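Atg1 tMIT (Kluyveromyces marxianus, PDB 4P1N) is the C-terminal tandem MIT region of a serine/threonine protein kinase that is essential in autophagy and required for autophagosome formation. Local coordinates at residues Y25-I35 against R149-L160. Residues are numbered along the deposited sequence; the frame is centred on the assembly and turned at random.
Sequences YSFAEMKFSQI and RFNECLDKAEFL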
ATOM      1  N   TYR B  25      10.094  -3.711   5.114  1.00 26.29           N
ATOM      2  CA  TYR B  25       9.663  -4.655   4.127  1.00 26.08           C
ATOM      3  C   TYR B  25      10.685  -4.758   3.005  1.00 26.77           C
ATOM      4  O   TYR B  25      10.999  -5.886   2.555  1.00 25.76           O
ATOM      5  CB  TYR B  25       8.277  -4.280   3.616  1.00 26.64           C
ATOM      6  CG  TYR B  25       7.852  -4.920   2.315  1.00 28.22           C
ATOM      7  CD1 TYR B  25       7.245  -6.129   2.304  1.00 28.16           C
ATOM      8  CD2 TYR B  25       8.048  -4.264   1.064  1.00 30.47           C
ATOM      9  CE1 TYR B  25       6.879  -6.734   1.138  1.00 30.71           C
ATOM     10  CE2 TYR B  25       7.652  -4.862  -0.130  1.00 29.53           C
ATOM     11  CZ  TYR B  25       7.042  -6.077  -0.089  1.00 32.01           C
ATOM     12  OH  TYR B  25       6.627  -6.714  -1.245  1.00 33.68           O
ATOM     13  N   SER B  26      11.178  -3.614   2.523  1.00 27.92           N
ATOM     14  CA  SER B  26      12.147  -3.635   1.403  1.00 29.95           C
ATOM     15  C   SER B  26      13.466  -4.317   1.845  1.00 30.49           C
ATOM     16  O   SER B  26      14.117  -4.967   1.058  1.00 30.69           O
ATOM     17  CB  SER B  26      12.464  -2.235   0.879  1.00 28.42           C
ATOM     18  OG  SER B  26      11.291  -1.449   0.717  1.00 30.98           O
ATOM     19  N   PHE B  27      13.839  -4.177   3.109  1.00 32.23           N
ATOM     20  CA  PHE B  27      15.028  -4.862   3.650  1.00 33.08           C
ATOM     21  C   PHE B  27      14.742  -6.343   3.682  1.00 32.46           C
ATOM     22  O   PHE B  27      15.516  -7.116   3.147  1.00 36.01           O
ATOM     23  CB  PHE B  27      15.399  -4.254   5.023  1.00 32.81           C
ATOM     24  CG  PHE B  27      16.698  -4.739   5.636  1.00 33.30           C
ATOM     25  CD1 PHE B  27      17.730  -5.302   4.884  1.00 36.39           C
ATOM     26  CD2 PHE B  27      16.908  -4.553   7.004  1.00 34.05           C
ATOM     27  CE1 PHE B  27      18.937  -5.696   5.490  1.00 38.01           C
ATOM     28  CE2 PHE B  27      18.099  -4.924   7.612  1.00 36.24           C
ATOM     29  CZ  PHE B  27      19.129  -5.489   6.848  1.00 37.44           C
ATOM     30  N   ALA B  28      13.618  -6.761   4.248  1.00 33.51           N
ATOM     31  CA  ALA B  28      13.225  -8.177   4.174  1.00 32.61           C
ATOM     32  C   ALA B  28      13.247  -8.748   2.765  1.00 34.29           C
ATOM     33  O   ALA B  28      13.718  -9.887   2.547  1.00 37.28           O
ATOM     34  CB  ALA B  28      11.850  -8.425   4.781  1.00 33.36           C
ATOM     35  N   GLU B  29      12.712  -8.005   1.822  1.00 33.90           N
ATOM     36  CA  GLU B  29      12.682  -8.445   0.415  1.00 37.77           C
ATOM     37  C   GLU B  29      14.048  -8.572  -0.230  1.00 39.17           C
ATOM     38  O   GLU B  29      14.232  -9.420  -1.099  1.00 42.34           O
ATOM     39  CB  GLU B  29      11.872  -7.485  -0.451  1.00 35.36           C
ATOM     40  CG  GLU B  29      10.401  -7.519  -0.168  1.00 34.12           C
ATOM     41  CD  GLU B  29       9.719  -8.649  -0.909  1.00 39.23           C
ATOM     42  OE1 GLU B  29       9.760  -8.597  -2.167  1.00 42.45           O
ATOM     43  OE2 GLU B  29       9.132  -9.582  -0.260  1.00 40.18           O
ATOM     44  N   MET B  30      14.976  -7.700   0.152  1.00 39.88           N
ATOM     45  CA  MET B  30      16.346  -7.802  -0.325  1.00 45.09           C
ATOM     46  C   MET B  30      17.020  -9.114   0.220  1.00 45.91           C
ATOM     47  O   MET B  30      17.783  -9.746  -0.470  1.00 47.15           O
ATOM     48  CB  MET B  30      17.114  -6.541   0.054  1.00 50.33           C
ATOM     49  CG  MET B  30      18.592  -6.554  -0.314  1.00 61.39           C
ATOM     50  SD  MET B  30      19.575  -7.439   0.925  1.00 77.30           S
ATOM     51  CE  MET B  30      20.181  -6.080   1.930  1.00 73.38           C
ATOM     52  N   LYS B  31      16.697  -9.537   1.436  1.00 44.58           N
ATOM     53  CA  LYS B  31      17.215 -10.801   1.951  1.00 46.09           C
ATOM     54  C   LYS B  31      16.470 -11.957   1.310  1.00 46.79           C
ATOM     55  O   LYS B  31      17.080 -12.922   0.910  1.00 48.46           O
ATOM     56  CB  LYS B  31      17.059 -10.902   3.453  1.00 45.54           C
ATOM     57  CG  LYS B  31      17.833  -9.888   4.244  1.00 46.94           C
ATOM     58  CD  LYS B  31      19.310 -10.153   4.149  1.00 51.48           C
ATOM     59  CE  LYS B  31      20.101  -9.369   5.178  1.00 51.28           C
ATOM     60  NZ  LYS B  31      21.413 -10.034   5.347  1.00 56.19           N
ATOM     61  N   PHE B  32      15.150 -11.830   1.197  1.00 45.33           N
ATOM     62  CA  PHE B  32      14.307 -12.855   0.613  1.00 46.70           C
ATOM     63  C   PHE B  32      14.749 -13.176  -0.818  1.00 50.91           C
ATOM     64  O   PHE B  32      14.855 -14.348  -1.177  1.00 50.73           O
ATOM     65  CB  PHE B  32      12.851 -12.410   0.606  1.00 44.17           C
ATOM     66  CG  PHE B  32      11.869 -13.499   0.304  1.00 42.40           C
ATOM     67  CD1 PHE B  32      11.644 -14.515   1.209  1.00 45.70           C
ATOM     68  CD2 PHE B  32      11.145 -13.490  -0.870  1.00 44.32           C
ATOM     69  CE1 PHE B  32      10.740 -15.534   0.940  1.00 46.47           C
ATOM     70  CE2 PHE B  32      10.232 -14.495  -1.153  1.00 46.45           C
ATOM     71  CZ  PHE B  32      10.011 -15.511  -0.238  1.00 47.07           C
ATOM     72  N   SER B  33      14.994 -12.144  -1.612  1.00 50.19           N
ATOM     73  CA  SER B  33      15.449 -12.312  -3.010  1.00 53.85           C
ATOM     74  C   SER B  33      16.668 -13.195  -3.179  1.00 56.74           C
ATOM     75  O   SER B  33      16.708 -14.002  -4.101  1.00 60.48           O
ATOM     76  CB  SER B  33      15.765 -10.968  -3.634  1.00 54.90           C
ATOM     77  OG  SER B  33      14.663 -10.549  -4.375  1.00 62.06           O
ATOM     78  N   GLN B  34      17.647 -13.064  -2.285  1.00 58.35           N
ATOM     79  CA  GLN B  34      18.873 -13.899  -2.350  1.00 61.13           C
ATOM     80  C   GLN B  34      18.606 -15.360  -2.035  1.00 65.04           C
ATOM     81  O   GLN B  34      19.514 -16.188  -2.086  1.00 68.11           O
ATOM     82  CB  GLN B  34      19.963 -13.386  -1.406  1.00 59.14           C
ATOM     83  CG  GLN B  34      20.405 -11.956  -1.664  1.00 58.36           C
ATOM     84  CD  GLN B  34      21.208 -11.412  -0.497  1.00 61.41           C
ATOM     85  OE1 GLN B  34      22.160 -12.045  -0.048  1.00 71.37           O
ATOM     86  NE2 GLN B  34      20.829 -10.248   0.009  1.00 58.92           N
ATOM     87  N   ILE B  35      17.363 -15.672  -1.702  1.00 66.42           N
ATOM     88  CA  ILE B  35      16.917 -17.035  -1.450  1.00 67.67           C
ATOM     89  C   ILE B  35      16.209 -17.631  -2.673  1.00 72.46           C
ATOM     90  O   ILE B  35      16.141 -18.848  -2.813  1.00 73.78           O
ATOM     91  CB  ILE B  35      15.995 -17.037  -0.211  1.00 64.78           C
ATOM     92  CG1 ILE B  35      16.842 -16.919   1.047  1.00 65.62           C
ATOM     93  CG2 ILE B  35      15.088 -18.262  -0.137  1.00 65.76           C
ATOM     94  CD1 ILE B  35      16.130 -16.136   2.119  1.00 63.50           C
ATOM     95  N   ARG B 149       0.269  -5.580   2.468  1.00 28.22           N
ATOM     96  CA  ARG B 149       1.628  -5.914   2.952  1.00 27.60           C
ATOM     97  C   ARG B 149       1.626  -6.868   4.123  1.00 29.23           C
ATOM     98  O   ARG B 149       2.463  -7.780   4.198  1.00 28.17           O
ATOM     99  CB  ARG B 149       2.416  -4.657   3.331  1.00 27.23           C
ATOM    100  CG  ARG B 149       2.687  -3.760   2.145  1.00 27.60           C
ATOM    101  CD  ARG B 149       3.699  -4.335   1.108  1.00 27.05           C
ATOM    102  NE  ARG B 149       3.084  -5.291   0.208  1.00 28.04           N
ATOM    103  CZ  ARG B 149       2.105  -5.014  -0.651  1.00 28.48           C
ATOM    104  NH1 ARG B 149       1.634  -3.791  -0.790  1.00 28.76           N
ATOM    105  NH2 ARG B 149       1.567  -5.959  -1.358  1.00 29.05           N
ATOM    106  N   PHE B 150       0.650  -6.709   5.012  1.00 30.95           N
ATOM    107  CA  PHE B 150       0.504  -7.591   6.166  1.00 29.84           C
ATOM    108  C   PHE B 150       0.310  -9.031   5.693  1.00 32.29           C
ATOM    109  O   PHE B 150       1.019  -9.907   6.148  1.00 32.75           O
ATOM    110  CB  PHE B 150      -0.654  -7.113   7.032  1.00 31.67           C
ATOM    111  CG  PHE B 150      -0.791  -7.826   8.322  1.00 33.52           C
ATOM    112  CD1 PHE B 150      -1.429  -9.032   8.381  1.00 37.00           C
ATOM    113  CD2 PHE B 150      -0.267  -7.291   9.465  1.00 34.83           C
ATOM    114  CE1 PHE B 150      -1.544  -9.718   9.573  1.00 39.52           C
ATOM    115  CE2 PHE B 150      -0.389  -7.962  10.689  1.00 39.94           C
ATOM    116  CZ  PHE B 150      -1.032  -9.174  10.736  1.00 39.36           C
ATOM    117  N   ASN B 151      -0.610  -9.267   4.754  1.00 33.68           N
ATOM    118  CA  ASN B 151      -0.901 -10.619   4.238  1.00 36.59           C
ATOM    119  C   ASN B 151       0.255 -11.199   3.465  1.00 35.30           C
ATOM    120  O   ASN B 151       0.587 -12.361   3.640  1.00 35.24           O
ATOM    121  CB  ASN B 151      -2.155 -10.616   3.347  1.00 37.88           C
ATOM    122  CG  ASN B 151      -3.399 -10.311   4.151  1.00 41.03           C
ATOM    123  OD1 ASN B 151      -3.417 -10.549   5.346  1.00 48.19           O
ATOM    124  ND2 ASN B 151      -4.430  -9.806   3.518  1.00 45.32           N
ATOM    125  N   GLU B 152       0.878 -10.383   2.626  1.00 33.61           N
ATOM    126  CA  GLU B 152       2.122 -10.782   1.979  1.00 35.48           C
ATOM    127  C   GLU B 152       3.249 -11.143   2.990  1.00 34.72           C
ATOM    128  O   GLU B 152       3.884 -12.208   2.874  1.00 34.62           O
ATOM    129  CB  GLU B 152       2.596  -9.684   1.019  1.00 35.32           C
ATOM    130  CG  GLU B 152       3.897 -10.011   0.292  1.00 37.49           C
ATOM    131  CD  GLU B 152       4.431  -8.839  -0.525  1.00 38.28           C
ATOM    132  OE1 GLU B 152       3.745  -7.798  -0.628  1.00 36.11           O
ATOM    133  OE2 GLU B 152       5.544  -8.966  -1.058  1.00 38.96           O
ATOM    134  N   CYS B 153       3.520 -10.270   3.963  1.00 33.98           N
ATOM    135  CA  CYS B 153       4.603 -10.535   4.936  1.00 34.84           C
ATOM    136  C   CYS B 153       4.345 -11.817   5.739  1.00 35.74           C
ATOM    137  O   CYS B 153       5.291 -12.610   6.051  1.00 35.72           O
ATOM    138  CB  CYS B 153       4.794  -9.352   5.900  1.00 35.02           C
ATOM    139  SG  CYS B 153       5.517  -7.947   5.037  1.00 35.35           S
ATOM    140  N   LEU B 154       3.092 -11.970   6.135  1.00 34.72           N
ATOM    141  CA  LEU B 154       2.677 -13.132   6.864  1.00 39.37           C
ATOM    142  C   LEU B 154       2.872 -14.413   6.017  1.00 42.73           C
ATOM    143  O   LEU B 154       3.375 -15.409   6.539  1.00 41.05           O
ATOM    144  CB  LEU B 154       1.220 -13.024   7.274  1.00 43.38           C
ATOM    145  CG  LEU B 154       0.824 -13.327   8.712  1.00 48.12           C
ATOM    146  CD1 LEU B 154      -0.589 -13.852   8.656  1.00 51.04           C
ATOM    147  CD2 LEU B 154       1.738 -14.299   9.455  1.00 47.30           C
ATOM    148  N   ASP B 155       2.447 -14.405   4.740  1.00 42.17           N
ATOM    149  CA  ASP B 155       2.668 -15.585   3.891  1.00 44.46           C
ATOM    150  C   ASP B 155       4.147 -15.918   3.726  1.00 42.96           C
ATOM    151  O   ASP B 155       4.542 -17.086   3.834  1.00 46.12           O
ATOM    152  CB  ASP B 155       2.032 -15.429   2.518  1.00 50.51           C
ATOM    153  CG  ASP B 155       0.513 -15.456   2.572  1.00 57.29           C
ATOM    154  OD1 ASP B 155      -0.054 -15.749   3.651  1.00 62.68           O
ATOM    155  OD2 ASP B 155      -0.116 -15.165   1.535  1.00 60.83           O
ATOM    156  N   LYS B 156       4.963 -14.904   3.466  1.00 39.78           N
ATOM    157  CA  LYS B 156       6.403 -15.088   3.361  1.00 38.52           C
ATOM    158  C   LYS B 156       7.077 -15.569   4.654  1.00 40.06           C
ATOM    159  O   LYS B 156       7.952 -16.464   4.623  1.00 42.18           O
ATOM    160  CB  LYS B 156       7.072 -13.843   2.799  1.00 36.49           C
ATOM    161  CG  LYS B 156       6.762 -13.698   1.333  1.00 38.32           C
ATOM    162  CD  LYS B 156       7.302 -12.441   0.687  1.00 38.17           C
ATOM    163  CE  LYS B 156       6.857 -12.390  -0.798  1.00 38.73           C
ATOM    164  NZ  LYS B 156       7.195 -11.056  -1.397  1.00 38.08           N
ATOM    165  N   ALA B 157       6.686 -14.995   5.783  1.00 38.88           N
ATOM    166  CA  ALA B 157       7.235 -15.427   7.065  1.00 38.65           C
ATOM    167  C   ALA B 157       6.849 -16.883   7.397  1.00 42.88           C
ATOM    168  O   ALA B 157       7.667 -17.618   7.926  1.00 40.70           O
ATOM    169  CB  ALA B 157       6.773 -14.524   8.180  1.00 37.39           C
ATOM    170  N   GLU B 158       5.616 -17.291   7.099  1.00 45.54           N
ATOM    171  CA  GLU B 158       5.196 -18.677   7.326  1.00 49.81           C
ATOM    172  C   GLU B 158       5.974 -19.628   6.429  1.00 50.25           C
ATOM    173  O   GLU B 158       6.418 -20.702   6.856  1.00 54.18           O
ATOM    174  CB  GLU B 158       3.702 -18.879   7.065  1.00 54.67           C
ATOM    175  CG  GLU B 158       2.766 -18.346   8.137  1.00 59.63           C
ATOM    176  CD  GLU B 158       2.749 -19.196   9.409  1.00 66.84           C
ATOM    177  OE1 GLU B 158       3.643 -20.059   9.608  1.00 71.99           O
ATOM    178  OE2 GLU B 158       1.827 -18.989  10.229  1.00 74.50           O
ATOM    179  N   PHE B 159       6.120 -19.250   5.178  1.00 47.13           N
ATOM    180  CA  PHE B 159       6.946 -20.018   4.282  1.00 48.92           C
ATOM    181  C   PHE B 159       8.319 -20.173   4.917  1.00 50.43           C
ATOM    182  O   PHE B 159       8.770 -21.304   5.115  1.00 52.24           O
ATOM    183  CB  PHE B 159       6.991 -19.367   2.917  1.00 49.14           C
ATOM    184  CG  PHE B 159       8.065 -19.891   2.024  1.00 54.74           C
ATOM    185  CD1 PHE B 159       7.961 -21.145   1.451  1.00 58.39           C
ATOM    186  CD2 PHE B 159       9.168 -19.099   1.706  1.00 55.57           C
ATOM    187  CE1 PHE B 159       8.955 -21.621   0.607  1.00 61.36           C
ATOM    188  CE2 PHE B 159      10.160 -19.567   0.871  1.00 57.57           C
ATOM    189  CZ  PHE B 159      10.053 -20.827   0.312  1.00 60.75           C
ATOM    190  N   LEU B 160       8.947 -19.067   5.312  1.00 47.84           N
ATOM    191  CA  LEU B 160      10.303 -19.125   5.884  1.00 49.65           C
ATOM    192  C   LEU B 160      10.403 -19.919   7.183  1.00 51.53           C
ATOM    193  O   LEU B 160      11.424 -20.571   7.442  1.00 49.42           O
ATOM    194  CB  LEU B 160      10.884 -17.727   6.099  1.00 49.83           C
ATOM    195  CG  LEU B 160      11.237 -16.915   4.835  1.00 49.82           C
ATOM    196  CD1 LEU B 160      11.323 -15.429   5.134  1.00 50.15           C
ATOM    197  CD2 LEU B 160      12.535 -17.377   4.204  1.00 51.01           C
TER
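Y25 reaches from helix 10-33 into a hole formed by R149, E152, C153 and K156 on helix 137-170, a knob-into-hole fit. Its bond to CB points toward helix 137-170, and CG anti to the backbone N (chi1 163°) lays the ring between R149 and E29. Y25 CD1 lies 3.7 Å from C153 SG, a sulfur-aromatic contact at the ring edge. R149 CD sits over one face, 3.9 Å from the centroid of the Y25 ring, while E29 CG covers the opposite face near the rim. At the tip, Y25 OH donates to E152 OE2 (2.5 Å) on its syn side, 27° out of the carboxylate plane. K156 NZ takes the anti lone pair of the same oxygen, and R149 grips OE1 side-on through NE and NH2. A glutamine in place of E152 would probably leave R149 and K156 without the charge that links them and weaken the hold on Y25 OH. K156 NZ also bridges to E29 OE2 (2.7 Å), which Y109 OH binds too. Further along, K156 CD lies over the F32 ring, whose edge meets F159 CD2, while L160 CD1 packs against F32 CD1. Segments 25-33 and 149-160 run in the same general direction, axes 34° apart, within the first MIT domain, and helix 95-129 packs against both through Y109.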